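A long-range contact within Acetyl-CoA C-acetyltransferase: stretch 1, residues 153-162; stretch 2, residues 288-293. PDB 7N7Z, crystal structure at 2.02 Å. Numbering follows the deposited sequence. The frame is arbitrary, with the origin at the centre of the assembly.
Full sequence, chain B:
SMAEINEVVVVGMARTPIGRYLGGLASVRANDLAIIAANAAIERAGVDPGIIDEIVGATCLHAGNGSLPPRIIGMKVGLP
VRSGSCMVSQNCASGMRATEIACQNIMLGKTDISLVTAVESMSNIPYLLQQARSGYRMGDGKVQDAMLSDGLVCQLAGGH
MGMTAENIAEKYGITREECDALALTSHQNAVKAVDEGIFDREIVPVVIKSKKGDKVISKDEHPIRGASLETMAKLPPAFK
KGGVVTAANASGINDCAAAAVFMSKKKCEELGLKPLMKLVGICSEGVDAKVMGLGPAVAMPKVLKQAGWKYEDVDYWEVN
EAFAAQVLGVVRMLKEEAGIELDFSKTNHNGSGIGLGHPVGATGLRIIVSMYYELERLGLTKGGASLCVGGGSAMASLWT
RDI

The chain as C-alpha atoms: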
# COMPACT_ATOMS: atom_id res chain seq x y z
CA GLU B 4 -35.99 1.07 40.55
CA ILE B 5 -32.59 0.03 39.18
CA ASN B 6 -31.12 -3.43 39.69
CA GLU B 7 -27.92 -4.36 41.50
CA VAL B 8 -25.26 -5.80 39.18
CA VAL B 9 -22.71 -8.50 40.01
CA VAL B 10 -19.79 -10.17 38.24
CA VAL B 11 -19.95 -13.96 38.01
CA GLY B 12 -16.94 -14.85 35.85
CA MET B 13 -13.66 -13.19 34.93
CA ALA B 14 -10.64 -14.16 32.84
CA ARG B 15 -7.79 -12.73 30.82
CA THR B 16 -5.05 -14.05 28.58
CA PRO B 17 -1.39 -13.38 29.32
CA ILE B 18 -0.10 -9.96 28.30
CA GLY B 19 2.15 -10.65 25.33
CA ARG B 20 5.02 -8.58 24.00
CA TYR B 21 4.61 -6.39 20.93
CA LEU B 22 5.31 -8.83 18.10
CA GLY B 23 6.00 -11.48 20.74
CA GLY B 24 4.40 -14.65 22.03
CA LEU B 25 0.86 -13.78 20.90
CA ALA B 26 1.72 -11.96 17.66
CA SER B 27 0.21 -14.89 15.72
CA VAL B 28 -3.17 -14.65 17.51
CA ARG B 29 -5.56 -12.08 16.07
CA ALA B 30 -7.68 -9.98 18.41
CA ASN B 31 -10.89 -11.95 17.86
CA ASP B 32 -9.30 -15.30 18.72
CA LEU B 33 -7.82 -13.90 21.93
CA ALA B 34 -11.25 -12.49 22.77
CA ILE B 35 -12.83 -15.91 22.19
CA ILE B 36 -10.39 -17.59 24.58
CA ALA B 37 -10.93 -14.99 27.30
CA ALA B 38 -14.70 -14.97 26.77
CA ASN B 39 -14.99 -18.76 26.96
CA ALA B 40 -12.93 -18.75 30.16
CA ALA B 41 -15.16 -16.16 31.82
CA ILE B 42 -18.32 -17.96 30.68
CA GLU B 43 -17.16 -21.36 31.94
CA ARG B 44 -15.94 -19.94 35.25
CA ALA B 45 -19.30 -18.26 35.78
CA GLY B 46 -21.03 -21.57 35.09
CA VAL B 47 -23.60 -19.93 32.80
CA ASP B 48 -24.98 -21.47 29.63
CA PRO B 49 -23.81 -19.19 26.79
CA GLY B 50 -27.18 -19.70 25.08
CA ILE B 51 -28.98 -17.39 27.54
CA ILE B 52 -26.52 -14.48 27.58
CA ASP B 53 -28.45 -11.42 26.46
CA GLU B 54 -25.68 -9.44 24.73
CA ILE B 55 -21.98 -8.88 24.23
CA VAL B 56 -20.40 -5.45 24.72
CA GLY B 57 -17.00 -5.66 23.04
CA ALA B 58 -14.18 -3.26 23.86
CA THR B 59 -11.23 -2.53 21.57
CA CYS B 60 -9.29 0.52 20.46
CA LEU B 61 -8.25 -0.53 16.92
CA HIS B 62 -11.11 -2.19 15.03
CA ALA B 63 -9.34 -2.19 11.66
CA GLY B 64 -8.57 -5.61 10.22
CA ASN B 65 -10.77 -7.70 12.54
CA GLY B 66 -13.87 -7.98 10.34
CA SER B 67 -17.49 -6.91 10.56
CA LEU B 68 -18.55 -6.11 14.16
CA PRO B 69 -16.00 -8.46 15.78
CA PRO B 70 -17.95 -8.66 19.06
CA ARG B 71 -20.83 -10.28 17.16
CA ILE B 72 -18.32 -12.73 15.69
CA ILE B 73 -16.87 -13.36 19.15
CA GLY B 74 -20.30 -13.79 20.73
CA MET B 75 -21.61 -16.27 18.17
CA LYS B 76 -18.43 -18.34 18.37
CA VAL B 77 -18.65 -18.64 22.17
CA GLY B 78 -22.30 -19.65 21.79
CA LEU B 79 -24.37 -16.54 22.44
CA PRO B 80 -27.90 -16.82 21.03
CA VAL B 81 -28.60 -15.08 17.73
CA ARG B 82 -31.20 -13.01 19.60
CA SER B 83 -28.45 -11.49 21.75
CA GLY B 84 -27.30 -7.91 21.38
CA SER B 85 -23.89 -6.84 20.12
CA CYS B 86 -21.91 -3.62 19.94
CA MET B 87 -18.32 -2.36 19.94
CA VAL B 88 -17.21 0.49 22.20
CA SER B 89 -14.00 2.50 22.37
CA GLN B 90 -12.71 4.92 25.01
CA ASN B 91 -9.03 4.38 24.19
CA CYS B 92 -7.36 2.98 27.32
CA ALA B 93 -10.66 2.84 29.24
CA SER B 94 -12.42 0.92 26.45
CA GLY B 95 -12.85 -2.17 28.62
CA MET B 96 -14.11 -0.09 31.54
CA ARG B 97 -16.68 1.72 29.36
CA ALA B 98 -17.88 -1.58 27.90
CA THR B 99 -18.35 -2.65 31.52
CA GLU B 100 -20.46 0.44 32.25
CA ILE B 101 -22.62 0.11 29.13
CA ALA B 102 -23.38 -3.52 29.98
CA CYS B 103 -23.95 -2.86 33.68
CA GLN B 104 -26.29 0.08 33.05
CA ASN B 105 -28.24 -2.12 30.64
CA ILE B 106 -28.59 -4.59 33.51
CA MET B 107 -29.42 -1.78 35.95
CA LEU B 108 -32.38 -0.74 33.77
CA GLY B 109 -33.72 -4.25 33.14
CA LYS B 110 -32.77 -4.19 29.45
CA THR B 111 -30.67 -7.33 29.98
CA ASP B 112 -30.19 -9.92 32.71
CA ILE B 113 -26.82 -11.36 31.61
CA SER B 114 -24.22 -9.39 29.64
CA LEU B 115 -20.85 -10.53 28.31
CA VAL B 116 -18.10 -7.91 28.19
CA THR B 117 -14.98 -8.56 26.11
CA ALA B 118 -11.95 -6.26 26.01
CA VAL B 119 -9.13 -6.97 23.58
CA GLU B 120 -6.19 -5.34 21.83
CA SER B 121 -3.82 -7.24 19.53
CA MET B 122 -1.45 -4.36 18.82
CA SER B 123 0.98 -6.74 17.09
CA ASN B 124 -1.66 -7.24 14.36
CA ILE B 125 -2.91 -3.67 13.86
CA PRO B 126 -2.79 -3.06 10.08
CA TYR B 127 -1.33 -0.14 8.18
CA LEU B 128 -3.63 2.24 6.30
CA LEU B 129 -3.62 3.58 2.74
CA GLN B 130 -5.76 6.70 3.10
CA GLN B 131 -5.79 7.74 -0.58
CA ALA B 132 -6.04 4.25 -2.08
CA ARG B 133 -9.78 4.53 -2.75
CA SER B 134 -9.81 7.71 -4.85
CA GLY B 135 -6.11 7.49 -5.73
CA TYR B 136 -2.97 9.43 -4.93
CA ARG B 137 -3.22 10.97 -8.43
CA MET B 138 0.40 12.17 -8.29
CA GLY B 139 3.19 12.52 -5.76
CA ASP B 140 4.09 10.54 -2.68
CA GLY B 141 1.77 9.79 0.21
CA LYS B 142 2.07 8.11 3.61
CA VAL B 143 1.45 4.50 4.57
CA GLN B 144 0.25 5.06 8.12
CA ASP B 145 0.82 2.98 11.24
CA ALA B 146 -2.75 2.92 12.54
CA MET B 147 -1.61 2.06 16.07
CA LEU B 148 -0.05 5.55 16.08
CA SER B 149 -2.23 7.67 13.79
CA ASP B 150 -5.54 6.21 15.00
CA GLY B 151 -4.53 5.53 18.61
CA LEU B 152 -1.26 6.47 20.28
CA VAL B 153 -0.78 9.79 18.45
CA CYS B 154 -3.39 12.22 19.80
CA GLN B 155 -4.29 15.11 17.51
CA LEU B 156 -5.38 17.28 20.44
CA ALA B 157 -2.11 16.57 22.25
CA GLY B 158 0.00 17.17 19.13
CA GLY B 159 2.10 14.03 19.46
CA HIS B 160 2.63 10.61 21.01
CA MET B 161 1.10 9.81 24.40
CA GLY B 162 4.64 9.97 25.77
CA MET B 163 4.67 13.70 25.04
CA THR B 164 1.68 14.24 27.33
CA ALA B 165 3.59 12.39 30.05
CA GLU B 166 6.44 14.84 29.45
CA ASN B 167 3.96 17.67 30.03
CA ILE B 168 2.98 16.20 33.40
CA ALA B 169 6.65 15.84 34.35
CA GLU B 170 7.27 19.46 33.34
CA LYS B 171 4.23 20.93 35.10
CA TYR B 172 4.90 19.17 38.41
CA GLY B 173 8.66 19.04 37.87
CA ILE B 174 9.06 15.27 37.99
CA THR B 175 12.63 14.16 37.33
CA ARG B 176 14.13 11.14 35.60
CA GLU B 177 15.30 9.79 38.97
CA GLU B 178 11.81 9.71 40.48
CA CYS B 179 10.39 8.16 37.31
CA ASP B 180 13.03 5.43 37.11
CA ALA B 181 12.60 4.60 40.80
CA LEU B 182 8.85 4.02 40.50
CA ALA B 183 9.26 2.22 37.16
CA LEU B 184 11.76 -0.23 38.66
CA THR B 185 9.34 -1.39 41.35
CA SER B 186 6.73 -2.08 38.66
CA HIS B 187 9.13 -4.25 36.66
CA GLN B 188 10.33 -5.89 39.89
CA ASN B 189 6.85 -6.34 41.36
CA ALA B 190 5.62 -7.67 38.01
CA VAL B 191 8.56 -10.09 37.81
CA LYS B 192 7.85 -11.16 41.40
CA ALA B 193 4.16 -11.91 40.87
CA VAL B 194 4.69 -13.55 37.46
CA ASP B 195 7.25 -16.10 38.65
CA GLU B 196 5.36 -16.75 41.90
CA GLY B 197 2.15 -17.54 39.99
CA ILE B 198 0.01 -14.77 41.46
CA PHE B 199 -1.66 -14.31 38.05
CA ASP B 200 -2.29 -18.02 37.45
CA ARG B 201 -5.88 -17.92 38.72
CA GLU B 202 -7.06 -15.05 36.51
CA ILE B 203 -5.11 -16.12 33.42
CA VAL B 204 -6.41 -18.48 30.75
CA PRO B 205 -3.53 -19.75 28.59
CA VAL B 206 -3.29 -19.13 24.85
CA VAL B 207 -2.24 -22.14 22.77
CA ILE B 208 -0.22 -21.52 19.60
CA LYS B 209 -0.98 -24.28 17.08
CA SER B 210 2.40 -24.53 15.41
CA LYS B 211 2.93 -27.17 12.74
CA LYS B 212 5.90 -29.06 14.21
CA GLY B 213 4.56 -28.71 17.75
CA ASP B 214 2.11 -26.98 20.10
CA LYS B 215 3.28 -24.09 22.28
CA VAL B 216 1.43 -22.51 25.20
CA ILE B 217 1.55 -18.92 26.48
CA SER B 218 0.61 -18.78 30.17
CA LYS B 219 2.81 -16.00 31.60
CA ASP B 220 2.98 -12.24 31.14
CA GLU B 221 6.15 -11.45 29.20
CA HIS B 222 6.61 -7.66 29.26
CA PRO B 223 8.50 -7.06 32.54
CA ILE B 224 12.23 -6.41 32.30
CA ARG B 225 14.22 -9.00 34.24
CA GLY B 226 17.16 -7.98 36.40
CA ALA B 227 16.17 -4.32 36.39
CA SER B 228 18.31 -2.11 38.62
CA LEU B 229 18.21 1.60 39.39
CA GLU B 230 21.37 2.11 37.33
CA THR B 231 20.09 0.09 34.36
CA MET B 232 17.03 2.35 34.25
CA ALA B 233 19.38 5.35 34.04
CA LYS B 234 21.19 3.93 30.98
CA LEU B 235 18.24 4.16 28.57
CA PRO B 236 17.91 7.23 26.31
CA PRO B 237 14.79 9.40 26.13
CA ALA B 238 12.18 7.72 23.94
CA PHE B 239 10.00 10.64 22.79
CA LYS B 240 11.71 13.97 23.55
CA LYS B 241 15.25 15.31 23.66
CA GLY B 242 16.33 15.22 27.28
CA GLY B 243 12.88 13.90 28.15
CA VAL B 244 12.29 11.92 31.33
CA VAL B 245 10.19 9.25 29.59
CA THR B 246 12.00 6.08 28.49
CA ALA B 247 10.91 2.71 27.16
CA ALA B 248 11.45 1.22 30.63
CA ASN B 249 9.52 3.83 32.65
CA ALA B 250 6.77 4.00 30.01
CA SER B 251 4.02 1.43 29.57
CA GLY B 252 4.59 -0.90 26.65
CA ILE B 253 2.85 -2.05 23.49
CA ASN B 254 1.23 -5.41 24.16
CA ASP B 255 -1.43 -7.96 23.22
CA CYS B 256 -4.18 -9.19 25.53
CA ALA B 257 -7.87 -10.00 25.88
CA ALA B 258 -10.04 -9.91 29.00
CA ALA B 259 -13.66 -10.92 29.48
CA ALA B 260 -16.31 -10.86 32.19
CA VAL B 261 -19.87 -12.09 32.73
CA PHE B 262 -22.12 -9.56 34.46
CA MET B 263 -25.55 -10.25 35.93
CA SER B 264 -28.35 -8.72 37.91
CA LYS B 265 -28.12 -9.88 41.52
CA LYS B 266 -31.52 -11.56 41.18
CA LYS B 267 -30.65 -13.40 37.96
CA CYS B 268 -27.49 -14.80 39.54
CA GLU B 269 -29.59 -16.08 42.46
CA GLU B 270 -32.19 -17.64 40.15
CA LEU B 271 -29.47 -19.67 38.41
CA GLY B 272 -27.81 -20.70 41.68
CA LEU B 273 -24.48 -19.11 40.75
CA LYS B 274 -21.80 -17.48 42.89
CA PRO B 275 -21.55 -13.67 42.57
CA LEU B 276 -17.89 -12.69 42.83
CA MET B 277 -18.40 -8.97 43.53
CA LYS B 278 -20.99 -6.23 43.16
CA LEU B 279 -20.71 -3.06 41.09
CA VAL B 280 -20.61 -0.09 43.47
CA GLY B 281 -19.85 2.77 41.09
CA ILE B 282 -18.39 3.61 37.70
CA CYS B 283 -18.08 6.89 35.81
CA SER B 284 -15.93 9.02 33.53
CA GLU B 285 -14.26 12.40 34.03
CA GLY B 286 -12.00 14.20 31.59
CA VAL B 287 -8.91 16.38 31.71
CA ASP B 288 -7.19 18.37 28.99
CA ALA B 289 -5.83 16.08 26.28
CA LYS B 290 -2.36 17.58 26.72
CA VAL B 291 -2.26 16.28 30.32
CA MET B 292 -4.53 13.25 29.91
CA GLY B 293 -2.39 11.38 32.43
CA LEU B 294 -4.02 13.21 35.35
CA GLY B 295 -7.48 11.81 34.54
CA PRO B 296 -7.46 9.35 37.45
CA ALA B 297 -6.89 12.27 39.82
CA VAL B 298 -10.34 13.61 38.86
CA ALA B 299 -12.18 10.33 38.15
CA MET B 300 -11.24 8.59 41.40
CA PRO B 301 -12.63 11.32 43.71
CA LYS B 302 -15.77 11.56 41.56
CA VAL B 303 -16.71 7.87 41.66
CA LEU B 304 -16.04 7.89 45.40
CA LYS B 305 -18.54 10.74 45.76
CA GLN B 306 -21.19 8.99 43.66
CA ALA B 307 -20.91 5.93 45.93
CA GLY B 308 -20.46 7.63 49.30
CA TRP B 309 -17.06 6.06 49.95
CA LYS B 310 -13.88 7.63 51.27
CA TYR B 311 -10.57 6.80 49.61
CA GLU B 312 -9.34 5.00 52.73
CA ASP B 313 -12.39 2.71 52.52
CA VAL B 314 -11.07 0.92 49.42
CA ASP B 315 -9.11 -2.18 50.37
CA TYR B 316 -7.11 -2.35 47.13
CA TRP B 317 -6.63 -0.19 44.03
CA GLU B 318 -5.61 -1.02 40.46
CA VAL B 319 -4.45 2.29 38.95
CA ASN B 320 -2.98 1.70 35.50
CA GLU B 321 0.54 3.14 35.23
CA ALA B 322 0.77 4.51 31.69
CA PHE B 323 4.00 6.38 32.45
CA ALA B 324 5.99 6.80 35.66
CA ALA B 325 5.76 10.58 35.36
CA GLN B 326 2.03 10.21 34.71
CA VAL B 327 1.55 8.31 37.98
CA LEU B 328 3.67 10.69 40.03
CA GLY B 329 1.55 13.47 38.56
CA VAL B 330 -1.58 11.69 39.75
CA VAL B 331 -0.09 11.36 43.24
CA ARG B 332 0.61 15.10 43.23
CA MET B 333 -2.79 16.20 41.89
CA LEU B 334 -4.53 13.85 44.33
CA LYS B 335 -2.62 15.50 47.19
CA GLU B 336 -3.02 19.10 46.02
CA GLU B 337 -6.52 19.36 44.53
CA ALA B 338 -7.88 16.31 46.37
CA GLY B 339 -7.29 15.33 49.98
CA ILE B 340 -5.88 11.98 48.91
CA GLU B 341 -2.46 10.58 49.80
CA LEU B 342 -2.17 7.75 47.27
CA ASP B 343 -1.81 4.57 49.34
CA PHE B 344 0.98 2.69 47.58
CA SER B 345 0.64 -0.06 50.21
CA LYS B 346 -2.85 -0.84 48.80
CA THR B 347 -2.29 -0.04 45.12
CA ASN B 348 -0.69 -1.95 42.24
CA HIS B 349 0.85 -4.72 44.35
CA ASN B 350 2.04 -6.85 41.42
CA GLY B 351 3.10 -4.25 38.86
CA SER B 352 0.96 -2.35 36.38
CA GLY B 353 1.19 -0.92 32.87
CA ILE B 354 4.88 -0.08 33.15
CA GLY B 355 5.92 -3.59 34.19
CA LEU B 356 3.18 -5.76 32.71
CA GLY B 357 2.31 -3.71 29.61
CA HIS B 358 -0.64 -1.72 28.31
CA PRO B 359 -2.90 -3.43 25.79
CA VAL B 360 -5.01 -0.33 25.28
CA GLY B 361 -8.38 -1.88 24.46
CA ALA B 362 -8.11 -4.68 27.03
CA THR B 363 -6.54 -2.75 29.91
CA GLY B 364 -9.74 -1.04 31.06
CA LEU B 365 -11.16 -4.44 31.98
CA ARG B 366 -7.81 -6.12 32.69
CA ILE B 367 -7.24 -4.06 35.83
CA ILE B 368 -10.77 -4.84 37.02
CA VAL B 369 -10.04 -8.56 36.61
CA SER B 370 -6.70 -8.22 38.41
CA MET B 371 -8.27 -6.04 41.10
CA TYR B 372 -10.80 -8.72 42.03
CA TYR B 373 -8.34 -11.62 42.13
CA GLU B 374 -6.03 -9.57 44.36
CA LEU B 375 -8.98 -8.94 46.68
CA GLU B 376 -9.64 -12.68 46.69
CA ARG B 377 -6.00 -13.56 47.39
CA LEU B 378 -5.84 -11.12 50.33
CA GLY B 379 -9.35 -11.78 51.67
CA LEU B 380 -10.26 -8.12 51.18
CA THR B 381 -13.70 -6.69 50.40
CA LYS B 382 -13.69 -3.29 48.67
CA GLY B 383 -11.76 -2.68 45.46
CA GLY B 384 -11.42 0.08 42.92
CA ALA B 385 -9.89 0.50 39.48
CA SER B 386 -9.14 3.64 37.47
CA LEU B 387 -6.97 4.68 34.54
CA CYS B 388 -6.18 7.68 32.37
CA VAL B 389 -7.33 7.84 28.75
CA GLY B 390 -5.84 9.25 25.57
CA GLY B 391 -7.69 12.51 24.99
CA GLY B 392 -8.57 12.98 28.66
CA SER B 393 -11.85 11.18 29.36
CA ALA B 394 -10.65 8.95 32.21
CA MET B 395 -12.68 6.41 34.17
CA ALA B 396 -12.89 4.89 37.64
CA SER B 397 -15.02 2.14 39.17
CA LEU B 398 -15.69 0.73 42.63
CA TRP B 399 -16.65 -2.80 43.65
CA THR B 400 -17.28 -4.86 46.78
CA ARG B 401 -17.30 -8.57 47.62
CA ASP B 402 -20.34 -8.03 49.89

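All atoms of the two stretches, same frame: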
# COMPACT_ATOMS: atom_id res chain seq x y z
N VAL B 153 -1.02 8.39 18.78
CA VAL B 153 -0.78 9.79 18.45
C VAL B 153 -2.11 10.53 18.59
O VAL B 153 -3.05 10.29 17.83
CB VAL B 153 -0.19 9.95 17.05
CG1 VAL B 153 0.12 11.42 16.77
CG2 VAL B 153 1.06 9.11 16.89
N CYS B 154 -2.18 11.43 19.56
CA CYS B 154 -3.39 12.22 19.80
C CYS B 154 -3.28 13.55 19.06
O CYS B 154 -2.31 14.29 19.24
CB CYS B 154 -3.59 12.45 21.30
SG CYS B 154 -5.21 13.13 21.73
N GLN B 155 -4.29 13.85 18.24
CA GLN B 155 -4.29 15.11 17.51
C GLN B 155 -4.38 16.29 18.47
O GLN B 155 -3.68 17.30 18.30
CB GLN B 155 -5.44 15.14 16.51
CG GLN B 155 -5.24 14.21 15.32
CD GLN B 155 -6.42 14.24 14.35
OE1 GLN B 155 -7.52 14.64 14.72
NE2 GLN B 155 -6.18 13.82 13.12
N LEU B 156 -5.24 16.19 19.48
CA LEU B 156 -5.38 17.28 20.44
C LEU B 156 -4.09 17.51 21.21
O LEU B 156 -3.74 18.65 21.53
CB LEU B 156 -6.53 16.97 21.41
CG LEU B 156 -7.92 16.88 20.77
CD1 LEU B 156 -8.89 16.17 21.70
CD2 LEU B 156 -8.44 18.25 20.40
N ALA B 157 -3.36 16.44 21.52
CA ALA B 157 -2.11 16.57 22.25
C ALA B 157 -0.95 17.01 21.36
O ALA B 157 0.03 17.56 21.88
CB ALA B 157 -1.75 15.25 22.93
N GLY B 158 -1.04 16.79 20.05
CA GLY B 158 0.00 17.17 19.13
C GLY B 158 1.05 16.12 18.87
O GLY B 158 1.83 16.27 17.92
N GLY B 159 1.10 15.06 19.68
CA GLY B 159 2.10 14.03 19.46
C GLY B 159 1.77 12.78 20.24
O GLY B 159 0.66 12.61 20.76
N HIS B 160 2.76 11.89 20.32
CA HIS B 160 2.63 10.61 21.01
C HIS B 160 2.12 10.80 22.43
O HIS B 160 2.28 11.87 23.02
CB HIS B 160 3.98 9.89 21.02
CG HIS B 160 3.87 8.40 21.12
ND1 HIS B 160 3.62 7.75 22.31
CD2 HIS B 160 3.99 7.43 20.18
CE1 HIS B 160 3.58 6.45 22.10
NE2 HIS B 160 3.81 6.23 20.82
N MET B 161 1.51 9.75 23.00
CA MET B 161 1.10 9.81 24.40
C MET B 161 2.28 10.16 25.30
O MET B 161 2.11 10.87 26.29
CB MET B 161 0.49 8.47 24.83
CG MET B 161 -0.83 8.14 24.15
SD MET B 161 -2.17 9.23 24.65
CE MET B 161 -3.33 8.96 23.32
N GLY B 162 3.47 9.67 24.96
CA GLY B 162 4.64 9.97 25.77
C GLY B 162 4.88 11.45 25.93
O GLY B 162 5.39 11.89 26.96
N ASP B 288 -7.69 17.89 30.27
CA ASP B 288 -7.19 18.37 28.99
C ASP B 288 -6.33 17.31 28.32
O ASP B 288 -5.49 16.67 28.97
CB ASP B 288 -6.40 19.66 29.17
CG ASP B 288 -6.07 20.33 27.85
OD1 ASP B 288 -5.13 19.87 27.17
OD2 ASP B 288 -6.76 21.31 27.49
N ALA B 289 -6.54 17.12 27.02
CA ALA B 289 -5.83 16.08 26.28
C ALA B 289 -4.33 16.17 26.49
O ALA B 289 -3.64 15.14 26.55
CB ALA B 289 -6.17 16.17 24.79
N LYS B 290 -3.80 17.39 26.59
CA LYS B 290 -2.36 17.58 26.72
C LYS B 290 -1.81 17.13 28.07
O LYS B 290 -0.59 17.06 28.23
CB LYS B 290 -2.01 19.04 26.46
CG LYS B 290 -2.52 19.56 25.12
CD LYS B 290 -1.81 20.84 24.69
CE LYS B 290 -0.60 20.54 23.81
NZ LYS B 290 0.58 20.10 24.60
N VAL B 291 -2.68 16.84 29.04
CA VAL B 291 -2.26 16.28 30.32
C VAL B 291 -3.22 15.15 30.69
O VAL B 291 -3.63 15.03 31.84
CB VAL B 291 -2.21 17.36 31.42
CG1 VAL B 291 -1.02 18.28 31.19
CG2 VAL B 291 -3.51 18.14 31.46
N MET B 292 -3.57 14.33 29.69
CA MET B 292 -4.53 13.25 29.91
C MET B 292 -4.14 12.36 31.08
O MET B 292 -5.00 11.74 31.70
CB MET B 292 -4.66 12.41 28.63
CG MET B 292 -3.34 12.01 27.98
SD MET B 292 -2.43 10.74 28.89
CE MET B 292 -3.49 9.32 28.64
N GLY B 293 -2.84 12.30 31.40
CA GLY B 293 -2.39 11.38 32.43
C GLY B 293 -3.03 11.62 33.79
O GLY B 293 -3.13 10.70 34.60

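Two small residues, Ala-289 and Ala-157, lie at the centre of this contact. Ala-289 points its CA-to-CB bond toward the other stretch, and its CB lies 3.5 Å from Leu-156 CB, a close van der Waals approach, and 4.4 Å from the SG of the buried Cys-154. A methyl suits position 289 because it already reaches Leu-156 across the space between the stretches. Leu-156, partly exposed, leaves its backbone sideways; its CD1 also lies 4.1 Å from Ala-289 CB, so the branched apolar side chain covers the alanine methyl. Ala-157 is equally compact and buried, its CB 4.1 Å from Ala-289 O; its small size suits the close backbones here, with the CA atoms of Ala-157 and Lys-290 4.6 Å apart.

A second apolar contact joins the two methionines. Met-292 points toward stretch 1 and is folded by three p torsions, whereas Met-161 leaves its backbone sideways in an m, m, t conformation; Met-161 SD and Met-292 CE meet at 4.2 Å. Their CA atoms are 8.6 Å apart, so long, flexible thioether chains suit the gap.

Toward the exposed edge, Lys-290 lays its aliphatic portion along the backbone of stretch 1, with CG 3.9 Å from Leu-156 O and CE 3.6 Å from Ala-157 O. Lysine suits this exposed edge because its methylenes can pack while its ammonium group remains at the surface.

No hydrogen bond crosses the interface, which buries 275 Å² in total; polar bonds instead shape each stretch. Asp-288 OD1 accepts from Lys-290 N at 2.9 Å, and Asp-288 O accepts from Val-291 N at 2.8 Å, bracing the turn that presents Ala-289. In stretch 1, Gly-158 N donates to Cys-154 O at 2.9 Å. Gly-158 has a positive phi, at which a CB would jam against the preceding carbonyl oxygen, so glycine fits this turn. Farther on, His-160 ND1 caps the following helix by accepting from Gly-162 N at 3.3 Å.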